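Alpha-galactosidase (Lactobacillus brevis, PDB 3MI6) probably hydrolyses terminal, non-reducing alpha-D-galactose residues in alpha-D-galactosides, as a member of glycosyl hydrolase family 36. Local coordinates at residues 3-6 with 11-14; 21-26 with 149-154. One frame throughout, in Å; residues are numbered along the deposited sequence.

In the fold
The modelled chain begins at Ile3 and enters the strand 4-6, turns within four residues and comes back as the strand 11-15; interaction 1 closes this N-terminal hairpin at one edge of a four-stranded antiparallel sheet. The next strand, 19-25, lies beside 11-15 in the same sheet, and Leu14 and Phe12 are probably hydrogen-bonded to Tyr21 and Phe23 through their backbones. Interaction 2 links residues 21-26, across 122 intervening residues, to residues 149-154 on the strand 146-154 of the nine-stranded sheet. The two contacts therefore follow in series, neither nested nor crossed, with centres about 7 Å apart: the first pairs the two N-terminal strands of the small sheet, the second packs that sheet against the large one.

Interaction 1 of 2, residues 3-6 with 11-14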
ATOM      1  N   ILE D   3     -18.469  -6.402 -37.445  1.00 36.44           N
ATOM      2  CA  ILE D   3     -17.712  -5.288 -38.023  1.00 39.78           C
ATOM      3  C   ILE D   3     -18.578  -4.387 -38.899  1.00 41.06           C
ATOM      4  O   ILE D   3     -19.248  -4.850 -39.819  1.00 44.25           O
ATOM      5  CB  ILE D   3     -16.522  -5.760 -38.866  1.00 38.52           C
ATOM      6  CG1 ILE D   3     -15.787  -6.909 -38.182  1.00 38.44           C
ATOM      7  CG2 ILE D   3     -15.574  -4.617 -39.090  1.00 37.39           C
ATOM      8  CD1 ILE D   3     -14.517  -7.280 -38.861  1.00 40.36           C
ATOM      9  N   HIS D   4     -18.536  -3.094 -38.610  1.00 39.42           N
ATOM     10  CA  HIS D   4     -19.416  -2.125 -39.228  1.00 37.72           C
ATOM     11  C   HIS D   4     -18.554  -1.021 -39.752  1.00 40.18           C
ATOM     12  O   HIS D   4     -17.810  -0.420 -38.989  1.00 42.33           O
ATOM     13  CB  HIS D   4     -20.363  -1.515 -38.186  1.00 39.41           C
ATOM     14  CG  HIS D   4     -21.300  -2.499 -37.562  1.00 41.31           C
ATOM     15  ND1 HIS D   4     -22.658  -2.474 -37.790  1.00 41.76           N
ATOM     16  CD2 HIS D   4     -21.074  -3.538 -36.723  1.00 41.16           C
ATOM     17  CE1 HIS D   4     -23.229  -3.461 -37.120  1.00 42.85           C
ATOM     18  NE2 HIS D   4     -22.292  -4.123 -36.467  1.00 41.34           N
ATOM     19  N   VAL D   5     -18.654  -0.739 -41.046  1.00 41.98           N
ATOM     20  CA  VAL D   5     -17.923   0.370 -41.635  1.00 41.05           C
ATOM     21  C   VAL D   5     -18.892   1.467 -42.065  1.00 45.41           C
ATOM     22  O   VAL D   5     -19.957   1.189 -42.622  1.00 46.95           O
ATOM     23  CB  VAL D   5     -17.109  -0.082 -42.855  1.00 44.62           C
ATOM     24  CG1 VAL D   5     -16.143   1.027 -43.298  1.00 45.65           C
ATOM     25  CG2 VAL D   5     -16.364  -1.365 -42.550  1.00 41.56           C
ATOM     26  N   ASN D   6     -18.530   2.711 -41.773  1.00 44.33           N
ATOM     27  CA  ASN D   6     -19.262   3.855 -42.274  1.00 46.24           C
ATOM     28  C   ASN D   6     -18.403   4.474 -43.334  1.00 47.53           C
ATOM     29  O   ASN D   6     -17.436   5.179 -43.032  1.00 45.94           O
ATOM     30  CB  ASN D   6     -19.538   4.879 -41.177  1.00 49.16           C
ATOM     31  CG  ASN D   6     -20.494   5.977 -41.630  1.00 50.68           C
ATOM     32  OD1 ASN D   6     -21.692   5.913 -41.355  1.00 46.29           O
ATOM     33  ND2 ASN D   6     -19.964   6.990 -42.332  1.00 47.71           N
ATOM     34  N   THR D  11     -15.247   5.330 -40.608  1.00 46.90           N
ATOM     35  CA  THR D  11     -15.281   4.888 -39.233  1.00 42.14           C
ATOM     36  C   THR D  11     -15.450   3.374 -39.179  1.00 44.29           C
ATOM     37  O   THR D  11     -16.480   2.830 -39.574  1.00 44.47           O
ATOM     38  CB  THR D  11     -16.442   5.518 -38.495  1.00 44.13           C
ATOM     39  OG1 THR D  11     -16.347   6.940 -38.599  1.00 47.99           O
ATOM     40  CG2 THR D  11     -16.403   5.119 -37.046  1.00 44.95           C
ATOM     41  N   PHE D  12     -14.418   2.703 -38.686  1.00 43.29           N
ATOM     42  CA  PHE D  12     -14.423   1.267 -38.529  1.00 38.58           C
ATOM     43  C   PHE D  12     -14.659   0.947 -37.079  1.00 38.89           C
ATOM     44  O   PHE D  12     -13.985   1.471 -36.193  1.00 37.67           O
ATOM     45  CB  PHE D  12     -13.092   0.699 -38.999  1.00 38.94           C
ATOM     46  CG  PHE D  12     -12.759   1.088 -40.398  1.00 42.18           C
ATOM     47  CD1 PHE D  12     -13.097   0.263 -41.456  1.00 41.23           C
ATOM     48  CD2 PHE D  12     -12.160   2.308 -40.663  1.00 40.53           C
ATOM     49  CE1 PHE D  12     -12.816   0.632 -42.745  1.00 42.19           C
ATOM     50  CE2 PHE D  12     -11.876   2.680 -41.951  1.00 41.95           C
ATOM     51  CZ  PHE D  12     -12.202   1.840 -42.995  1.00 43.29           C
ATOM     52  N   HIS D  13     -15.622   0.065 -36.859  1.00 37.05           N
ATOM     53  CA  HIS D  13     -16.121  -0.233 -35.551  1.00 35.52           C
ATOM     54  C   HIS D  13     -16.330  -1.736 -35.482  1.00 38.76           C
ATOM     55  O   HIS D  13     -17.197  -2.285 -36.138  1.00 39.53           O
ATOM     56  CB  HIS D  13     -17.432   0.522 -35.368  1.00 37.79           C
ATOM     57  CG  HIS D  13     -18.030   0.413 -34.000  1.00 40.72           C
ATOM     58  ND1 HIS D  13     -18.017  -0.754 -33.264  1.00 40.79           N
ATOM     59  CD2 HIS D  13     -18.711   1.319 -33.258  1.00 40.16           C
ATOM     60  CE1 HIS D  13     -18.645  -0.557 -32.118  1.00 40.96           C
ATOM     61  NE2 HIS D  13     -19.072   0.694 -32.088  1.00 40.04           N
ATOM     62  N   LEU D  14     -15.501  -2.396 -34.684  1.00 39.01           N
ATOM     63  CA  LEU D  14     -15.604  -3.824 -34.431  1.00 37.82           C
ATOM     64  C   LEU D  14     -16.468  -4.155 -33.175  1.00 41.43           C
ATOM     65  O   LEU D  14     -16.261  -3.590 -32.091  1.00 42.77           O
ATOM     66  CB  LEU D  14     -14.191  -4.388 -34.286  1.00 39.12           C
ATOM     67  CG  LEU D  14     -13.334  -4.552 -35.558  1.00 41.04           C
ATOM     68  CD1 LEU D  14     -12.978  -3.231 -36.207  1.00 33.97           C
ATOM     69  CD2 LEU D  14     -12.060  -5.362 -35.261  1.00 38.79           C
TER
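Residues 4-6 and 11-14 run antiparallel, the axes of these short segments approaching to 4.9 Å and their directions 167° from each other. His4 and His13 form a hydrogen-bonded pair, joined by His4 N to His13 O at 2.9 Å and by the return bond from His13 N to His4 O. Asn6 and Thr11 form a second such pair, in which Asn6 N reaches Thr11 O at 3.0 Å and the reverse bond, Thr11 N to Asn6 O, is longer at 3.3 Å. Between them Val5 and Phe12 are a non-hydrogen-bonded pair, whose side chains leave the same face of the sheet and run alongside each other. Val5 CG1, anti to its own nitrogen (chi1 -169°), meets the CD1-CE1 side of the Phe12 ring obliquely, while CG2 lies 3.8 Å from Phe12 CD1. Replacing Phe12 with an alanine would probably leave both Val5 methyls without their aromatic neighbour and open a gap toward Leu134 and Tyr108, which the ring also touches. Nearer the N terminus, Ile3 CG2 rests 4.1 Å from Leu14 CD1, the two side chains pointing the same way. On the other face Thr11 OG1 is hydrogen-bonded to the carbonyl oxygen of Pro44, while the CB atoms of Asn6 and Thr11 come within 4.1 Å. The arrangement is a beta hairpin, here forming the edge of the small N-terminal antiparallel sheet.

Interaction 2 of 2, residues 21-26 with 149-154; sequences YIFQIM and LNYSIF
A buried aromatic cluster of Tyr21, Phe23 and Tyr151 joins the small N-terminal sheet to the large antiparallel sheet of the N-terminal region. The strands themselves stay well separated, the nearest CA atoms, those of Tyr21 and Ile153, being 9.6 Å apart, and no hydrogen bond links the two segments directly. Phe23 and Tyr151 approach from opposite directions and meet as an offset stack, with centroids 4.7 Å apart and planes inclined by 23°. The displacement sets Phe23 CE1 and CZ over the phenol end of Tyr151, and CZ comes within 3.6 Å of Tyr151 CE1. Phe23 CG sits between its backbone nitrogen and carbonyl carbon (chi1 63°), a placement that carries the ring out toward Tyr151. Tyr21 crosses Tyr151 at about a right angle; its CE1 touches Tyr151 CE2 at 3.9 Å, the ring planes standing at 60°. The edge of Tyr21 also receives Phe23 CD1 in plane, so each of the three rings meets the other two. Phe12 adjoins Phe23 and Leu14 touches Tyr151, continuing the apolar layer from the hairpin. Between these two segments the contact is made by carbon surfaces, while Tyr21 OH, hydrogen-bonded to Lys162 NZ, adds a polar link to the large sheet. Glu76 OE2 is hydrogen-bonded to both buried tyrosine hydroxyls and is likely to restrain how the phenol rings shift against each other.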
ATOM      1  N   TYR D  21     -14.267  -2.208 -30.344  1.00 38.45           N
ATOM      2  CA  TYR D  21     -13.017  -1.593 -30.758  1.00 33.66           C
ATOM      3  C   TYR D  21     -13.396  -0.668 -31.917  1.00 35.79           C
ATOM      4  O   TYR D  21     -13.968  -1.116 -32.904  1.00 36.82           O
ATOM      5  CB  TYR D  21     -12.074  -2.699 -31.225  1.00 34.23           C
ATOM      6  CG  TYR D  21     -10.616  -2.324 -31.440  1.00 33.49           C
ATOM      7  CD1 TYR D  21     -10.224  -1.564 -32.531  1.00 32.56           C
ATOM      8  CD2 TYR D  21      -9.626  -2.788 -30.579  1.00 33.07           C
ATOM      9  CE1 TYR D  21      -8.902  -1.243 -32.739  1.00 33.37           C
ATOM     10  CE2 TYR D  21      -8.301  -2.483 -30.780  1.00 31.09           C
ATOM     11  CZ  TYR D  21      -7.941  -1.712 -31.864  1.00 34.09           C
ATOM     12  OH  TYR D  21      -6.617  -1.397 -32.063  1.00 34.19           O
ATOM     13  N   ILE D  22     -13.117   0.622 -31.787  1.00 33.95           N
ATOM     14  CA  ILE D  22     -13.509   1.589 -32.796  1.00 33.74           C
ATOM     15  C   ILE D  22     -12.327   2.468 -33.204  1.00 37.32           C
ATOM     16  O   ILE D  22     -11.644   3.036 -32.340  1.00 36.64           O
ATOM     17  CB  ILE D  22     -14.604   2.533 -32.272  1.00 35.55           C
ATOM     18  CG1 ILE D  22     -15.759   1.754 -31.647  1.00 38.55           C
ATOM     19  CG2 ILE D  22     -15.104   3.451 -33.370  1.00 36.32           C
ATOM     20  CD1 ILE D  22     -16.718   2.653 -30.830  1.00 34.77           C
ATOM     21  N   PHE D  23     -12.092   2.593 -34.512  1.00 35.66           N
ATOM     22  CA  PHE D  23     -11.144   3.588 -35.011  1.00 38.81           C
ATOM     23  C   PHE D  23     -11.637   4.319 -36.257  1.00 42.26           C
ATOM     24  O   PHE D  23     -12.629   3.921 -36.860  1.00 41.36           O
ATOM     25  CB  PHE D  23      -9.752   2.989 -35.242  1.00 39.19           C
ATOM     26  CG  PHE D  23      -9.700   1.909 -36.296  1.00 37.54           C
ATOM     27  CD1 PHE D  23     -10.090   0.614 -36.002  1.00 34.69           C
ATOM     28  CD2 PHE D  23      -9.212   2.186 -37.568  1.00 38.72           C
ATOM     29  CE1 PHE D  23     -10.018  -0.381 -36.951  1.00 35.27           C
ATOM     30  CE2 PHE D  23      -9.139   1.186 -38.536  1.00 38.40           C
ATOM     31  CZ  PHE D  23      -9.542  -0.099 -38.224  1.00 37.25           C
ATOM     32  N   GLN D  24     -10.923   5.377 -36.637  1.00 42.72           N
ATOM     33  CA  GLN D  24     -11.350   6.259 -37.716  1.00 42.89           C
ATOM     34  C   GLN D  24     -10.178   6.762 -38.556  1.00 46.39           C
ATOM     35  O   GLN D  24      -9.130   7.130 -38.022  1.00 45.31           O
ATOM     36  CB  GLN D  24     -12.108   7.451 -37.137  1.00 43.26           C
ATOM     37  CG  GLN D  24     -12.750   8.352 -38.174  1.00 49.47           C
ATOM     38  CD  GLN D  24     -13.544   9.499 -37.545  1.00 57.36           C
ATOM     39  OE1 GLN D  24     -13.169  10.039 -36.495  1.00 54.39           O
ATOM     40  NE2 GLN D  24     -14.643   9.882 -38.195  1.00 56.92           N
ATOM     41  N   ILE D  25     -10.358   6.778 -39.876  1.00 48.04           N
ATOM     42  CA  ILE D  25      -9.378   7.408 -40.755  1.00 44.04           C
ATOM     43  C   ILE D  25      -9.488   8.913 -40.591  1.00 46.92           C
ATOM     44  O   ILE D  25     -10.587   9.474 -40.546  1.00 49.11           O
ATOM     45  CB  ILE D  25      -9.577   7.025 -42.220  1.00 44.06           C
ATOM     46  CG1 ILE D  25      -9.428   5.517 -42.391  1.00 47.06           C
ATOM     47  CG2 ILE D  25      -8.554   7.720 -43.081  1.00 46.32           C
ATOM     48  CD1 ILE D  25      -8.087   4.986 -41.914  1.00 45.80           C
HETATM   49  N   MSE D  26      -8.346   9.572 -40.501  1.00 46.56           N
HETATM   50  CA  MSE D  26      -8.340  10.964 -40.099  1.00 48.25           C
HETATM   51  C   MSE D  26      -7.883  11.961 -41.163  1.00 50.34           C
HETATM   52  O   MSE D  26      -7.388  11.595 -42.238  1.00 48.98           O
HETATM   53  CB  MSE D  26      -7.488  11.116 -38.851  1.00 49.91           C
HETATM   54  CG  MSE D  26      -7.971  10.258 -37.696  1.00 49.74           C
HETATM   55 SE   MSE D  26      -7.355  11.054 -36.043  1.00 74.65          SE
HETATM   56  CE  MSE D  26      -5.412  11.011 -36.337  1.00 50.86           C
ATOM     57  N   LEU D 149      -3.179  -3.379 -42.517  1.00 41.95           N
ATOM     58  CA  LEU D 149      -3.540  -3.574 -41.114  1.00 39.69           C
ATOM     59  C   LEU D 149      -4.717  -4.550 -41.004  1.00 40.46           C
ATOM     60  O   LEU D 149      -5.817  -4.285 -41.480  1.00 40.66           O
ATOM     61  CB  LEU D 149      -3.880  -2.244 -40.434  1.00 34.30           C
ATOM     62  CG  LEU D 149      -2.712  -1.289 -40.212  1.00 35.82           C
ATOM     63  CD1 LEU D 149      -3.064  -0.166 -39.246  1.00 34.13           C
ATOM     64  CD2 LEU D 149      -1.533  -2.055 -39.686  1.00 38.17           C
ATOM     65  N   ASN D 150      -4.476  -5.686 -40.372  1.00 37.22           N
ATOM     66  CA  ASN D 150      -5.498  -6.703 -40.261  1.00 36.93           C
ATOM     67  C   ASN D 150      -6.155  -6.714 -38.896  1.00 39.73           C
ATOM     68  O   ASN D 150      -5.535  -6.377 -37.873  1.00 39.28           O
ATOM     69  CB  ASN D 150      -4.893  -8.060 -40.580  1.00 38.88           C
ATOM     70  CG  ASN D 150      -4.064  -8.027 -41.841  1.00 39.26           C
ATOM     71  OD1 ASN D 150      -4.554  -7.664 -42.901  1.00 39.06           O
ATOM     72  ND2 ASN D 150      -2.798  -8.387 -41.728  1.00 38.87           N
ATOM     73  N   TYR D 151      -7.426  -7.092 -38.902  1.00 40.30           N
ATOM     74  CA  TYR D 151      -8.263  -7.077 -37.723  1.00 36.74           C
ATOM     75  C   TYR D 151      -9.291  -8.149 -37.965  1.00 38.89           C
ATOM     76  O   TYR D 151     -10.185  -7.959 -38.774  1.00 41.02           O
ATOM     77  CB  TYR D 151      -9.023  -5.762 -37.641  1.00 33.92           C
ATOM     78  CG  TYR D 151      -8.209  -4.510 -37.395  1.00 35.72           C
ATOM     79  CD1 TYR D 151      -7.679  -3.777 -38.451  1.00 37.33           C
ATOM     80  CD2 TYR D 151      -8.016  -4.023 -36.108  1.00 34.24           C
ATOM     81  CE1 TYR D 151      -6.953  -2.606 -38.228  1.00 36.50           C
ATOM     82  CE2 TYR D 151      -7.290  -2.867 -35.872  1.00 33.54           C
ATOM     83  CZ  TYR D 151      -6.767  -2.155 -36.929  1.00 36.41           C
ATOM     84  OH  TYR D 151      -6.052  -1.003 -36.684  1.00 31.93           O
ATOM     85  N   SER D 152      -9.178  -9.281 -37.292  1.00 39.40           N
ATOM     86  CA  SER D 152     -10.240 -10.278 -37.351  1.00 38.59           C
ATOM     87  C   SER D 152     -11.060 -10.302 -36.061  1.00 39.39           C
ATOM     88  O   SER D 152     -10.520 -10.505 -34.979  1.00 40.02           O
ATOM     89  CB  SER D 152      -9.652 -11.651 -37.620  1.00 39.37           C
ATOM     90  OG  SER D 152      -8.728 -11.572 -38.678  1.00 39.61           O
ATOM     91  N   ILE D 153     -12.364 -10.076 -36.190  1.00 39.91           N
ATOM     92  CA  ILE D 153     -13.295 -10.196 -35.081  1.00 39.33           C
ATOM     93  C   ILE D 153     -13.679 -11.651 -34.824  1.00 39.60           C
ATOM     94  O   ILE D 153     -13.973 -12.398 -35.748  1.00 41.09           O
ATOM     95  CB  ILE D 153     -14.570  -9.369 -35.337  1.00 43.20           C
ATOM     96  CG1 ILE D 153     -14.365  -7.932 -34.876  1.00 45.96           C
ATOM     97  CG2 ILE D 153     -15.761  -9.911 -34.567  1.00 39.91           C
ATOM     98  CD1 ILE D 153     -15.651  -7.295 -34.404  1.00 42.46           C
ATOM     99  N   PHE D 154     -13.661 -12.051 -33.559  1.00 39.87           N
ATOM    100  CA  PHE D 154     -14.162 -13.360 -33.146  1.00 38.58           C
ATOM    101  C   PHE D 154     -15.196 -13.152 -32.050  1.00 41.59           C
ATOM    102  O   PHE D 154     -14.944 -13.434 -30.885  1.00 43.62           O
ATOM    103  CB  PHE D 154     -13.023 -14.210 -32.618  1.00 36.00           C
ATOM    104  CG  PHE D 154     -12.214 -14.873 -33.686  1.00 34.67           C
ATOM    105  CD1 PHE D 154     -11.148 -14.238 -34.244  1.00 32.99           C
ATOM    106  CD2 PHE D 154     -12.509 -16.147 -34.100  1.00 35.71           C
ATOM    107  CE1 PHE D 154     -10.408 -14.850 -35.194  1.00 35.66           C
ATOM    108  CE2 PHE D 154     -11.762 -16.761 -35.054  1.00 38.21           C
ATOM    109  CZ  PHE D 154     -10.713 -16.114 -35.602  1.00 36.51           C
TER